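Local coordinates for proto-oncogene vav (Homo sapiens, PDB 6NFA), which acts as a guanine nucleotide exchange factor, probably switching on Rho-family GTPases through its RhoGEF domain, beside which it carries PH and C1 domains, at residues Lys118-Phe123 with Met209-Gln214; Val216-Arg221 with Leu381-Phe386; Met366-Glu371 with Phe386-Arg391. All coordinates share one frame; numbering follows the deposited sequence.

In the fold
Interaction 1 is mostly buried and lies wholly within the RhoGEF region, where two helices meet through aliphatic and aromatic side chains. Interaction 2 is only partly buried; it lays a C1-domain loop against helix 196-235, which also supplies one side of interaction 1, and its contacts are as much backbone as side chain. The two are tied by a salt bridge from Asp211 to Arg383. Interaction 3, inside the C1 domain and again partly buried, differs in chemistry, with four hydrogen bonds and a cluster of aromatic rings. It shares Phe386 with interaction 2. All three reach 9K1, which therefore sits where the C1 domain meets the RhoGEF helices.

Interaction 1: Lys118-Phe123 with Met209-Gln214; sequences KYKERF and MRDLAQ. With 9K1 ((2S)-2-{[3-(4-methylphenyl)imidazo[1,2-a]pyrazin-8-yl]amino}-3-(pyridin-3-yl)propan-1-ol), chain D.
Lys120 reaches from helix 112-122 toward helix 196-235 and lays its aliphatic chain over three side chains of 209-214. Its CG stands anti to the backbone N (chi1 -175°), and the chain runs on nearly extended until it bends at chi4. That course carries CG past Leu212 CD1 at 3.6 Å, the two side chains sliding by each other in opposite directions, and brings CE to 3.4 Å from Asp211 CB. The contact with Asp211 is therefore made by carbon; Lys120 NZ stays 4.4 Å from Asp211 OD2, a distance at which the charges may attract without forming a salt bridge. Asp211 instead spends its OD1 on a salt bridge to Arg383 of the C1 domain. Met209 starts off away from the other helix, but bends at chi2 and chi3 fold its chain back and set CE 3.9 Å from Lys120 CB.

Leu212 sends its other branch, CD2, to Phe123. The two side chains cross at about a right angle, with CD2 of Leu212 3.8 Å from ring atom CD2 of Phe123. Helix 86-105 packs round the same ring, His93 stacking on it and Phe96 meeting it edge-to-face. Phe123 and Leu212 also border the ligand: Phe123 O lies 3.5 Å from C17 of the tolyl ring of 9K1, while Leu212 CG is 3.9 Å from its methyl carbon C21.

The short helical segments run almost parallel, 15° apart, as neighbours in the all-helical bundle of a RhoGEF (DH) domain, here lining the tolyl end of the 9K1 pocket.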
loop_
_atom_site.group_PDB
_atom_site.type_symbol
_atom_site.label_atom_id
_atom_site.label_comp_id
_atom_site.label_asym_id
_atom_site.label_seq_id
_atom_site.Cartn_x
_atom_site.Cartn_y
_atom_site.Cartn_z
ATOM N N LYS A 118 0.841 -21.539 -6.553
ATOM C CA LYS A 118 -0.607 -21.741 -6.414
ATOM C C LYS A 118 -1.209 -20.948 -5.230
ATOM O O LYS A 118 -2.307 -20.393 -5.352
ATOM C CB LYS A 118 -0.908 -23.248 -6.243
ATOM C CG LYS A 118 -2.388 -23.612 -6.336
ATOM C CD LYS A 118 -2.729 -24.845 -5.514
ATOM C CE LYS A 118 -4.223 -24.997 -5.356
ATOM N NZ LYS A 118 -4.598 -26.390 -5.001
ATOM N N TYR A 119 -0.499 -20.913 -4.092
ATOM C CA TYR A 119 -1.020 -20.278 -2.893
ATOM C C TYR A 119 -0.833 -18.759 -2.839
ATOM O O TYR A 119 -1.508 -18.123 -2.027
ATOM C CB TYR A 119 -0.503 -20.972 -1.628
ATOM C CG TYR A 119 -1.397 -22.152 -1.340
ATOM C CD1 TYR A 119 -2.627 -21.977 -0.712
ATOM C CD2 TYR A 119 -1.110 -23.410 -1.862
ATOM C CE1 TYR A 119 -3.514 -23.038 -0.546
ATOM C CE2 TYR A 119 -1.988 -24.480 -1.703
ATOM C CZ TYR A 119 -3.191 -24.291 -1.043
ATOM O OH TYR A 119 -4.068 -25.340 -0.887
ATOM N N LYS A 120 -0.029 -18.167 -3.761
ATOM C CA LYS A 120 0.139 -16.711 -3.858
ATOM C C LYS A 120 -1.216 -16.076 -4.183
ATOM O O LYS A 120 -1.601 -15.081 -3.573
ATOM C CB LYS A 120 1.166 -16.350 -4.932
ATOM C CG LYS A 120 1.458 -14.866 -4.996
ATOM C CD LYS A 120 1.963 -14.474 -6.351
ATOM C CE LYS A 120 2.661 -13.159 -6.249
ATOM N NZ LYS A 120 1.715 -12.034 -6.183
ATOM N N GLU A 121 -1.951 -16.696 -5.101
ATOM C CA GLU A 121 -3.277 -16.248 -5.495
ATOM C C GLU A 121 -4.340 -16.575 -4.439
ATOM O O GLU A 121 -5.373 -15.903 -4.365
ATOM C CB GLU A 121 -3.636 -16.825 -6.873
ATOM C CG GLU A 121 -2.907 -16.125 -8.017
ATOM C CD GLU A 121 -3.391 -14.717 -8.310
ATOM O OE1 GLU A 121 -4.436 -14.574 -8.987
ATOM O OE2 GLU A 121 -2.722 -13.755 -7.865
ATOM N N ARG A 122 -4.076 -17.591 -3.618
ATOM C CA ARG A 122 -4.991 -17.983 -2.546
ATOM C C ARG A 122 -4.780 -17.061 -1.319
ATOM O O ARG A 122 -5.700 -16.886 -0.522
ATOM C CB ARG A 122 -4.823 -19.473 -2.158
ATOM C CG ARG A 122 -4.900 -20.476 -3.313
ATOM C CD ARG A 122 -6.223 -21.198 -3.386
ATOM N NE ARG A 122 -6.310 -22.042 -4.580
ATOM C CZ ARG A 122 -7.355 -22.803 -4.896
ATOM N NH1 ARG A 122 -8.418 -22.849 -4.101
ATOM N NH2 ARG A 122 -7.343 -23.528 -6.007
ATOM N N PHE A 123 -3.573 -16.468 -1.191
ATOM C CA PHE A 123 -3.178 -15.551 -0.110
ATOM C C PHE A 123 -3.662 -14.096 -0.303
ATOM O O PHE A 123 -3.211 -13.176 0.389
ATOM C CB PHE A 123 -1.656 -15.599 0.107
ATOM C CG PHE A 123 -1.147 -16.826 0.830
ATOM C CD1 PHE A 123 -1.987 -17.572 1.650
ATOM C CD2 PHE A 123 0.183 -17.217 0.722
ATOM C CE1 PHE A 123 -1.514 -18.702 2.328
ATOM C CE2 PHE A 123 0.659 -18.346 1.408
ATOM C CZ PHE A 123 -0.194 -19.079 2.208
ATOM N N MET A 209 6.799 -14.775 -3.986
ATOM C CA MET A 209 6.757 -14.423 -2.571
ATOM C C MET A 209 7.217 -12.986 -2.319
ATOM O O MET A 209 6.710 -12.345 -1.390
ATOM C CB MET A 209 7.499 -15.443 -1.698
ATOM C CG MET A 209 6.800 -16.787 -1.637
ATOM S SD MET A 209 5.100 -16.783 -0.998
ATOM C CE MET A 209 4.162 -17.048 -2.507
ATOM N N ARG A 210 8.141 -12.469 -3.163
ATOM C CA ARG A 210 8.627 -11.078 -3.111
ATOM C C ARG A 210 7.498 -10.107 -3.515
ATOM O O ARG A 210 7.441 -8.982 -3.016
ATOM C CB ARG A 210 9.818 -10.893 -4.049
ATOM C CG ARG A 210 11.160 -11.040 -3.372
ATOM C CD ARG A 210 12.267 -11.095 -4.392
ATOM N NE ARG A 210 13.564 -11.358 -3.773
ATOM C CZ ARG A 210 14.685 -11.565 -4.456
ATOM N NH1 ARG A 210 14.677 -11.542 -5.784
ATOM N NH2 ARG A 210 15.824 -11.796 -3.817
ATOM N N ASP A 211 6.597 -10.573 -4.409
ATOM C CA ASP A 211 5.427 -9.846 -4.878
ATOM C C ASP A 211 4.372 -9.737 -3.766
ATOM O O ASP A 211 3.692 -8.712 -3.661
ATOM C CB ASP A 211 4.822 -10.541 -6.104
ATOM C CG ASP A 211 5.640 -10.510 -7.390
ATOM O OD1 ASP A 211 6.274 -9.457 -7.674
ATOM O OD2 ASP A 211 5.551 -11.491 -8.173
ATOM N N LEU A 212 4.250 -10.789 -2.940
ATOM C CA LEU A 212 3.338 -10.865 -1.802
ATOM C C LEU A 212 3.773 -9.849 -0.745
ATOM O O LEU A 212 2.916 -9.188 -0.159
ATOM C CB LEU A 212 3.349 -12.288 -1.226
ATOM C CG LEU A 212 2.023 -12.846 -0.707
ATOM C CD1 LEU A 212 1.035 -13.083 -1.844
ATOM C CD2 LEU A 212 2.241 -14.157 0.020
ATOM N N ALA A 213 5.101 -9.672 -0.557
ATOM C CA ALA A 213 5.671 -8.706 0.379
ATOM C C ALA A 213 5.455 -7.254 -0.119
ATOM O O ALA A 213 5.347 -6.330 0.699
ATOM C CB ALA A 213 7.148 -8.987 0.578
ATOM N N GLN A 214 5.401 -7.052 -1.452
ATOM C CA GLN A 214 5.141 -5.740 -2.036
ATOM C C GLN A 214 3.683 -5.368 -1.852
ATOM O O GLN A 214 3.384 -4.194 -1.607
ATOM C CB GLN A 214 5.519 -5.676 -3.526
ATOM C CG GLN A 214 6.871 -5.017 -3.807
ATOM C CD GLN A 214 7.120 -3.775 -2.982
ATOM O OE1 GLN A 214 7.959 -3.766 -2.073
ATOM N NE2 GLN A 214 6.362 -2.717 -3.246
HETATM C C1 9K1 D . -4.928 -6.001 -2.918
HETATM C C3 9K1 D . -5.554 -8.093 -2.110
HETATM C C12 9K1 D . -7.803 -4.260 -4.676
HETATM C C13 9K1 D . -7.669 -3.584 -6.068
HETATM C C15 9K1 D . -8.573 -3.391 -3.629
HETATM C C16 9K1 D . -2.578 -9.257 -1.200
HETATM C C17 9K1 D . -1.783 -10.122 -0.433
HETATM C C18 9K1 D . -1.127 -9.669 0.733
HETATM C C19 9K1 D . -1.255 -8.322 1.138
HETATM C C20 9K1 D . -2.077 -7.458 0.394
HETATM C C21 9K1 D . -0.249 -10.635 1.529
HETATM C C22 9K1 D . -8.589 -4.075 -2.248
HETATM C C23 9K1 D . -9.620 -4.979 -1.892
HETATM C C25 9K1 D . -8.588 -5.435 0.201
HETATM C C26 9K1 D . -7.532 -4.552 -0.086
HETATM C C27 9K1 D . -7.535 -3.884 -1.325
HETATM N N2 9K1 D . -4.700 -7.086 -2.207
HETATM C C4 9K1 D . -6.713 -8.018 -2.792
HETATM N N5 9K1 D . -7.010 -6.817 -3.556
HETATM C C6 9K1 D . -6.198 -5.814 -3.650
HETATM N N7 9K1 D . -3.958 -5.209 -2.845
HETATM C C8 9K1 D . -2.928 -5.777 -2.018
HETATM C C9 9K1 D . -3.515 -6.937 -1.620
HETATM C C10 9K1 D . -2.753 -7.925 -0.759
HETATM N N11 9K1 D . -6.449 -4.677 -4.268
HETATM O O14 9K1 D . -7.206 -4.550 -7.041
HETATM N N24 9K1 D . -9.589 -5.643 -0.705
#

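Interaction 2: Val216-Arg221 with Leu381-Phe386; sequences VNEVKR and LLRGTF. With 9K1 ((2S)-2-{[3-(4-methylphenyl)imidazo[1,2-a]pyrazin-8-yl]amino}-3-(pyridin-3-yl)propan-1-ol), chain D.
Glu218 leans over Arg383 so that their aliphatic parts meet, Glu218 CG lying 3.8 Å from Arg383 CB. The side chains cross obliquely, and their charged ends part: the carboxylate and guanidinium planes are 41° apart and too distant to pair. Arg383 extends from CG to NE along the helix side, and its NH2 forms a salt bridge with Asp211 OD1. The Glu218 carboxylate lies beside Arg221 NH1 by charge alone, with no N-H pointing at it.

Beyond Arg383 the loop passes through Gly384, whose backbone angles (phi 99°, psi -177°) would jam a side chain against the preceding carbonyl. Val219 places CG2 4.2 Å from Gly384 CA, and the same methyl touches C8 of 9K1 at 3.5 Å. Thr385 points its CG2 at the pyridine, 3.5 Å from C27, while its OG1 turns to Asn223.

The ligand is held largely by loop backbone. Gly384 N donates to N7 of 9K1 at 3.1 Å, N11 of 9K1 returns a weak bond to Gly384 O, and the ligand hydroxyl O14 donates to Leu382 O at 2.9 Å. With Thr372 and Thr373 also bonded to 9K1, the site recalls the groove between two loops in which typical C1 domains receive phorbol esters, here closed by a RhoGEF helix.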
loop_
_atom_site.group_PDB
_atom_site.type_symbol
_atom_site.label_atom_id
_atom_site.label_comp_id
_atom_site.label_asym_id
_atom_site.label_seq_id
_atom_site.Cartn_x
_atom_site.Cartn_y
_atom_site.Cartn_z
ATOM N N VAL A 216 1.813 -5.995 0.633
ATOM C CA VAL A 216 1.648 -5.523 2.004
ATOM C C VAL A 216 2.007 -4.047 2.039
ATOM O O VAL A 216 1.240 -3.238 2.572
ATOM C CB VAL A 216 2.493 -6.365 3.004
ATOM C CG1 VAL A 216 2.472 -5.769 4.410
ATOM C CG2 VAL A 216 2.018 -7.815 3.027
ATOM N N ASN A 217 3.149 -3.695 1.441
ATOM C CA ASN A 217 3.645 -2.324 1.432
ATOM C C ASN A 217 2.690 -1.371 0.738
ATOM O O ASN A 217 2.411 -0.310 1.287
ATOM C CB ASN A 217 5.065 -2.251 0.877
ATOM C CG ASN A 217 6.078 -3.020 1.723
ATOM O OD1 ASN A 217 5.945 -3.173 2.954
ATOM N ND2 ASN A 217 7.115 -3.541 1.074
ATOM N N GLU A 218 2.111 -1.789 -0.402
ATOM C CA GLU A 218 1.138 -0.986 -1.134
ATOM C C GLU A 218 -0.114 -0.717 -0.316
ATOM O O GLU A 218 -0.697 0.346 -0.461
ATOM C CB GLU A 218 0.769 -1.626 -2.483
ATOM C CG GLU A 218 1.915 -1.737 -3.477
ATOM C CD GLU A 218 2.667 -0.461 -3.807
ATOM O OE1 GLU A 218 2.021 0.544 -4.189
ATOM O OE2 GLU A 218 3.914 -0.479 -3.705
ATOM N N VAL A 219 -0.523 -1.661 0.541
ATOM C CA VAL A 219 -1.704 -1.489 1.388
ATOM C C VAL A 219 -1.393 -0.532 2.551
ATOM O O VAL A 219 -2.190 0.363 2.822
ATOM C CB VAL A 219 -2.329 -2.842 1.830
ATOM C CG1 VAL A 219 -3.366 -2.650 2.934
ATOM C CG2 VAL A 219 -2.960 -3.545 0.637
ATOM N N LYS A 220 -0.226 -0.679 3.190
ATOM C CA LYS A 220 0.168 0.215 4.273
ATOM C C LYS A 220 0.342 1.625 3.733
ATOM O O LYS A 220 -0.262 2.554 4.263
ATOM C CB LYS A 220 1.453 -0.268 4.967
ATOM C CG LYS A 220 1.297 -1.587 5.723
ATOM C CD LYS A 220 2.663 -2.070 6.229
ATOM C CE LYS A 220 2.582 -3.240 7.183
ATOM N NZ LYS A 220 3.928 -3.788 7.514
ATOM N N ARG A 221 1.107 1.774 2.648
ATOM C CA ARG A 221 1.386 3.062 2.016
ATOM C C ARG A 221 0.103 3.793 1.576
ATOM O O ARG A 221 -0.030 4.976 1.883
ATOM C CB ARG A 221 2.395 2.905 0.872
ATOM C CG ARG A 221 3.003 4.209 0.383
ATOM C CD ARG A 221 3.304 4.161 -1.113
ATOM N NE ARG A 221 4.534 3.425 -1.421
ATOM C CZ ARG A 221 4.850 2.945 -2.621
ATOM N NH1 ARG A 221 4.016 3.094 -3.646
ATOM N NH2 ARG A 221 5.995 2.303 -2.806
ATOM N N LEU A 381 -2.288 -8.473 -10.379
ATOM C CA LEU A 381 -3.090 -7.627 -9.478
ATOM C C LEU A 381 -2.668 -6.158 -9.485
ATOM O O LEU A 381 -1.469 -5.854 -9.490
ATOM C CB LEU A 381 -2.937 -8.182 -8.036
ATOM C CG LEU A 381 -3.581 -7.412 -6.870
ATOM C CD1 LEU A 381 -5.091 -7.646 -6.801
ATOM C CD2 LEU A 381 -2.874 -7.701 -5.540
ATOM N N LEU A 382 -3.662 -5.254 -9.438
ATOM C CA LEU A 382 -3.453 -3.819 -9.261
ATOM C C LEU A 382 -3.418 -3.657 -7.728
ATOM O O LEU A 382 -4.447 -3.718 -7.062
ATOM C CB LEU A 382 -4.607 -3.027 -9.915
ATOM C CG LEU A 382 -4.493 -2.858 -11.442
ATOM C CD1 LEU A 382 -5.835 -2.663 -12.057
ATOM C CD2 LEU A 382 -3.662 -1.657 -11.789
ATOM N N ARG A 383 -2.222 -3.624 -7.175
ATOM C CA ARG A 383 -1.983 -3.624 -5.733
ATOM C C ARG A 383 -2.395 -2.346 -5.023
ATOM O O ARG A 383 -2.239 -1.251 -5.579
ATOM C CB ARG A 383 -0.494 -3.891 -5.443
ATOM C CG ARG A 383 0.063 -5.183 -6.026
ATOM C CD ARG A 383 1.560 -5.149 -5.882
ATOM N NE ARG A 383 2.196 -6.326 -6.471
ATOM C CZ ARG A 383 3.475 -6.380 -6.819
ATOM N NH1 ARG A 383 4.257 -5.319 -6.664
ATOM N NH2 ARG A 383 3.978 -7.488 -7.342
ATOM N N GLY A 384 -2.825 -2.491 -3.769
ATOM C CA GLY A 384 -3.208 -1.359 -2.944
ATOM C C GLY A 384 -4.696 -1.105 -2.875
ATOM O O GLY A 384 -5.504 -1.839 -3.460
ATOM N N THR A 385 -5.054 -0.026 -2.158
ATOM C CA THR A 385 -6.433 0.375 -1.845
ATOM C C THR A 385 -6.838 1.751 -2.392
ATOM O O THR A 385 -7.977 2.171 -2.185
ATOM C CB THR A 385 -6.593 0.385 -0.307
ATOM O OG1 THR A 385 -5.567 1.205 0.252
ATOM C CG2 THR A 385 -6.500 -0.997 0.302
ATOM N N PHE A 386 -5.917 2.459 -3.060
ATOM C CA PHE A 386 -6.156 3.817 -3.545
ATOM C C PHE A 386 -5.321 4.092 -4.795
ATOM O O PHE A 386 -4.108 3.924 -4.735
ATOM C CB PHE A 386 -5.763 4.814 -2.423
ATOM C CG PHE A 386 -6.015 6.275 -2.687
ATOM C CD1 PHE A 386 -7.312 6.789 -2.666
ATOM C CD2 PHE A 386 -4.960 7.153 -2.883
ATOM C CE1 PHE A 386 -7.547 8.148 -2.881
ATOM C CE2 PHE A 386 -5.193 8.516 -3.080
ATOM C CZ PHE A 386 -6.485 9.007 -3.073
HETATM C C1 9K1 D . -4.928 -6.001 -2.918
HETATM C C3 9K1 D . -5.554 -8.093 -2.110
HETATM C C12 9K1 D . -7.803 -4.260 -4.676
HETATM C C13 9K1 D . -7.669 -3.584 -6.068
HETATM C C15 9K1 D . -8.573 -3.391 -3.629
HETATM C C16 9K1 D . -2.578 -9.257 -1.200
HETATM C C17 9K1 D . -1.783 -10.122 -0.433
HETATM C C18 9K1 D . -1.127 -9.669 0.733
HETATM C C19 9K1 D . -1.255 -8.322 1.138
HETATM C C20 9K1 D . -2.077 -7.458 0.394
HETATM C C21 9K1 D . -0.249 -10.635 1.529
HETATM C C22 9K1 D . -8.589 -4.075 -2.248
HETATM C C23 9K1 D . -9.620 -4.979 -1.892
HETATM C C25 9K1 D . -8.588 -5.435 0.201
HETATM C C26 9K1 D . -7.532 -4.552 -0.086
HETATM C C27 9K1 D . -7.535 -3.884 -1.325
HETATM N N2 9K1 D . -4.700 -7.086 -2.207
HETATM C C4 9K1 D . -6.713 -8.018 -2.792
HETATM N N5 9K1 D . -7.010 -6.817 -3.556
HETATM C C6 9K1 D . -6.198 -5.814 -3.650
HETATM N N7 9K1 D . -3.958 -5.209 -2.845
HETATM C C8 9K1 D . -2.928 -5.777 -2.018
HETATM C C9 9K1 D . -3.515 -6.937 -1.620
HETATM C C10 9K1 D . -2.753 -7.925 -0.759
HETATM N N11 9K1 D . -6.449 -4.677 -4.268
HETATM O O14 9K1 D . -7.206 -4.550 -7.041
HETATM N N24 9K1 D . -9.589 -5.643 -0.705
#

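Interaction 3: Met366-Glu371 with Phe386-Arg391; sequences MFSFEE and FYQGYR. With 9K1 ((2S)-2-{[3-(4-methylphenyl)imidazo[1,2-a]pyrazin-8-yl]amino}-3-(pyridin-3-yl)propan-1-ol), chain D.
Gln388 grips the backbone of Phe369 with both ends of its amide. OE1 accepts from Phe369 N at 2.8 Å, the N-H lying in the carbonyl plane on a lone pair, and NE2 donates to Phe369 O at 3.0 Å, the acceptor lying 17° out of the Gln388 amide plane. A bend at chi2 (100°) turns the amide toward the N-H and C=O of Phe369, and NE2 is also bonded to Gly384 O. With an alanine here the amide is gone, which is likely to leave Phe369 N and O and Gly384 O without this mate and the turn after strand 364-367 less firmly tied to the ligand-binding loop.

Next along, Tyr387 N donates almost straight to Ser368 OG at 3.1 Å, and Phe367 N to Gly389 O at 3.0 Å in an antiparallel hydrogen-bonded pair.

Outward from these bonds, Ser368 CB sits over the centre of the Tyr387 ring, 4.0 Å from its centroid. The Met366 and Tyr387 side chains cross at about a right angle, which brings Met366 CE 3.7 Å from Tyr387 CD1. Arg391 runs beside Phe367 with NE over the ring face, its guanidinium plane almost perpendicular to the ring.

Strand 364-367 is the edge of a three-stranded sheet with 389-392 in the middle and 398-399 beyond. Tyr390 OH reaches Asn351 O on helix 335-352, and Phe386 packs on helix 196-235.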
loop_
_atom_site.group_PDB
_atom_site.type_symbol
_atom_site.label_atom_id
_atom_site.label_comp_id
_atom_site.label_asym_id
_atom_site.label_seq_id
_atom_site.Cartn_x
_atom_site.Cartn_y
_atom_site.Cartn_z
ATOM N N MET A 366 -6.489 7.902 -14.638
ATOM C CA MET A 366 -6.248 7.470 -13.242
ATOM C C MET A 366 -7.535 6.943 -12.593
ATOM O O MET A 366 -8.581 7.599 -12.656
ATOM C CB MET A 366 -5.702 8.631 -12.389
ATOM C CG MET A 366 -4.222 8.878 -12.532
ATOM S SD MET A 366 -3.650 10.300 -11.533
ATOM C CE MET A 366 -3.725 9.613 -9.881
ATOM N N PHE A 367 -7.459 5.748 -11.989
ATOM C CA PHE A 367 -8.625 5.156 -11.361
ATOM C C PHE A 367 -8.300 4.516 -10.015
ATOM O O PHE A 367 -7.200 4.000 -9.792
ATOM C CB PHE A 367 -9.250 4.140 -12.310
ATOM C CG PHE A 367 -10.692 3.807 -12.040
ATOM C CD1 PHE A 367 -11.713 4.598 -12.551
ATOM C CD2 PHE A 367 -11.038 2.636 -11.381
ATOM C CE1 PHE A 367 -13.049 4.269 -12.325
ATOM C CE2 PHE A 367 -12.383 2.291 -11.189
ATOM C CZ PHE A 367 -13.373 3.115 -11.659
ATOM N N SER A 368 -9.288 4.563 -9.119
ATOM C CA SER A 368 -9.222 3.969 -7.792
ATOM C C SER A 368 -10.264 2.856 -7.771
ATOM O O SER A 368 -11.459 3.112 -7.895
ATOM C CB SER A 368 -9.463 5.015 -6.707
ATOM O OG SER A 368 -9.009 4.514 -5.461
ATOM N N PHE A 369 -9.785 1.610 -7.702
ATOM C CA PHE A 369 -10.563 0.371 -7.758
ATOM C C PHE A 369 -11.059 -0.077 -6.373
ATOM O O PHE A 369 -10.259 -0.221 -5.449
ATOM C CB PHE A 369 -9.708 -0.733 -8.422
ATOM C CG PHE A 369 -9.253 -0.393 -9.819
ATOM C CD1 PHE A 369 -8.091 0.343 -10.032
ATOM C CD2 PHE A 369 -10.005 -0.780 -10.926
ATOM C CE1 PHE A 369 -7.689 0.692 -11.328
ATOM C CE2 PHE A 369 -9.598 -0.440 -12.221
ATOM C CZ PHE A 369 -8.441 0.293 -12.412
ATOM N N GLU A 370 -12.379 -0.272 -6.235
ATOM C CA GLU A 370 -13.033 -0.728 -4.998
ATOM C C GLU A 370 -12.798 -2.231 -4.786
ATOM O O GLU A 370 -12.452 -2.656 -3.678
ATOM C CB GLU A 370 -14.560 -0.467 -5.042
ATOM C CG GLU A 370 -14.983 0.996 -4.974
ATOM C CD GLU A 370 -16.387 1.312 -4.465
ATOM O OE1 GLU A 370 -16.708 2.520 -4.376
ATOM O OE2 GLU A 370 -17.151 0.374 -4.126
ATOM N N GLU A 371 -13.020 -3.033 -5.842
ATOM C CA GLU A 371 -12.874 -4.483 -5.790
ATOM C C GLU A 371 -11.526 -4.945 -6.323
ATOM O O GLU A 371 -10.841 -4.170 -6.993
ATOM C CB GLU A 371 -14.049 -5.177 -6.515
ATOM C CG GLU A 371 -14.100 -4.950 -8.020
ATOM C CD GLU A 371 -15.291 -5.577 -8.716
ATOM O OE1 GLU A 371 -15.089 -6.572 -9.450
ATOM O OE2 GLU A 371 -16.425 -5.076 -8.532
ATOM N N PHE A 386 -5.917 2.459 -3.060
ATOM C CA PHE A 386 -6.156 3.817 -3.545
ATOM C C PHE A 386 -5.321 4.092 -4.795
ATOM O O PHE A 386 -4.108 3.924 -4.735
ATOM C CB PHE A 386 -5.763 4.814 -2.423
ATOM C CG PHE A 386 -6.015 6.275 -2.687
ATOM C CD1 PHE A 386 -7.312 6.789 -2.666
ATOM C CD2 PHE A 386 -4.960 7.153 -2.883
ATOM C CE1 PHE A 386 -7.547 8.148 -2.881
ATOM C CE2 PHE A 386 -5.193 8.516 -3.080
ATOM C CZ PHE A 386 -6.485 9.007 -3.073
ATOM N N TYR A 387 -5.969 4.538 -5.909
ATOM C CA TYR A 387 -5.379 4.889 -7.223
ATOM C C TYR A 387 -4.290 3.937 -7.680
ATOM O O TYR A 387 -3.190 4.344 -8.017
ATOM C CB TYR A 387 -4.903 6.351 -7.270
ATOM C CG TYR A 387 -6.060 7.303 -7.492
ATOM C CD1 TYR A 387 -6.593 7.501 -8.768
ATOM C CD2 TYR A 387 -6.648 7.980 -6.424
ATOM C CE1 TYR A 387 -7.666 8.363 -8.977
ATOM C CE2 TYR A 387 -7.731 8.839 -6.622
ATOM C CZ TYR A 387 -8.234 9.032 -7.901
ATOM O OH TYR A 387 -9.316 9.856 -8.116
ATOM N N GLN A 388 -4.623 2.657 -7.679
ATOM C CA GLN A 388 -3.757 1.522 -7.982
ATOM C C GLN A 388 -3.261 1.455 -9.426
ATOM O O GLN A 388 -2.214 0.848 -9.679
ATOM C CB GLN A 388 -4.480 0.224 -7.594
ATOM C CG GLN A 388 -5.083 0.256 -6.186
ATOM C CD GLN A 388 -6.563 0.545 -6.163
ATOM O OE1 GLN A 388 -7.071 1.309 -6.970
ATOM N NE2 GLN A 388 -7.278 0.016 -5.175
ATOM N N GLY A 389 -4.003 2.069 -10.351
ATOM C CA GLY A 389 -3.649 2.108 -11.763
ATOM C C GLY A 389 -4.567 2.961 -12.619
ATOM O O GLY A 389 -5.004 4.038 -12.195
ATOM N N TYR A 390 -4.887 2.450 -13.832
ATOM C CA TYR A 390 -5.662 3.138 -14.868
ATOM C C TYR A 390 -6.814 2.327 -15.395
ATOM O O TYR A 390 -6.777 1.106 -15.353
ATOM C CB TYR A 390 -4.712 3.570 -16.027
ATOM C CG TYR A 390 -3.659 4.560 -15.559
ATOM C CD1 TYR A 390 -2.596 4.150 -14.755
ATOM C CD2 TYR A 390 -3.780 5.922 -15.833
ATOM C CE1 TYR A 390 -1.709 5.066 -14.198
ATOM C CE2 TYR A 390 -2.884 6.848 -15.299
ATOM C CZ TYR A 390 -1.840 6.411 -14.489
ATOM O OH TYR A 390 -0.901 7.278 -13.986
ATOM N N ARG A 391 -7.841 3.011 -15.882
ATOM C CA ARG A 391 -9.007 2.428 -16.543
ATOM C C ARG A 391 -9.324 3.264 -17.802
ATOM O O ARG A 391 -9.395 4.494 -17.717
ATOM C CB ARG A 391 -10.241 2.355 -15.613
ATOM C CG ARG A 391 -11.347 1.455 -16.153
ATOM C CD ARG A 391 -12.737 1.800 -15.632
ATOM N NE ARG A 391 -13.094 1.101 -14.390
ATOM C CZ ARG A 391 -13.509 -0.165 -14.308
ATOM N NH1 ARG A 391 -13.578 -0.922 -15.397
ATOM N NH2 ARG A 391 -13.826 -0.691 -13.134
HETATM C C1 9K1 D . -4.928 -6.001 -2.918
HETATM C C3 9K1 D . -5.554 -8.093 -2.110
HETATM C C12 9K1 D . -7.803 -4.260 -4.676
HETATM C C13 9K1 D . -7.669 -3.584 -6.068
HETATM C C15 9K1 D . -8.573 -3.391 -3.629
HETATM C C16 9K1 D . -2.578 -9.257 -1.200
HETATM C C17 9K1 D . -1.783 -10.122 -0.433
HETATM C C18 9K1 D . -1.127 -9.669 0.733
HETATM C C19 9K1 D . -1.255 -8.322 1.138
HETATM C C20 9K1 D . -2.077 -7.458 0.394
HETATM C C21 9K1 D . -0.249 -10.635 1.529
HETATM C C22 9K1 D . -8.589 -4.075 -2.248
HETATM C C23 9K1 D . -9.620 -4.979 -1.892
HETATM C C25 9K1 D . -8.588 -5.435 0.201
HETATM C C26 9K1 D . -7.532 -4.552 -0.086
HETATM C C27 9K1 D . -7.535 -3.884 -1.325
HETATM N N2 9K1 D . -4.700 -7.086 -2.207
HETATM C C4 9K1 D . -6.713 -8.018 -2.792
HETATM N N5 9K1 D . -7.010 -6.817 -3.556
HETATM C C6 9K1 D . -6.198 -5.814 -3.650
HETATM N N7 9K1 D . -3.958 -5.209 -2.845
HETATM C C8 9K1 D . -2.928 -5.777 -2.018
HETATM C C9 9K1 D . -3.515 -6.937 -1.620
HETATM C C10 9K1 D . -2.753 -7.925 -0.759
HETATM N N11 9K1 D . -6.449 -4.677 -4.268
HETATM O O14 9K1 D . -7.206 -4.550 -7.041
HETATM N N24 9K1 D . -9.589 -5.643 -0.705
#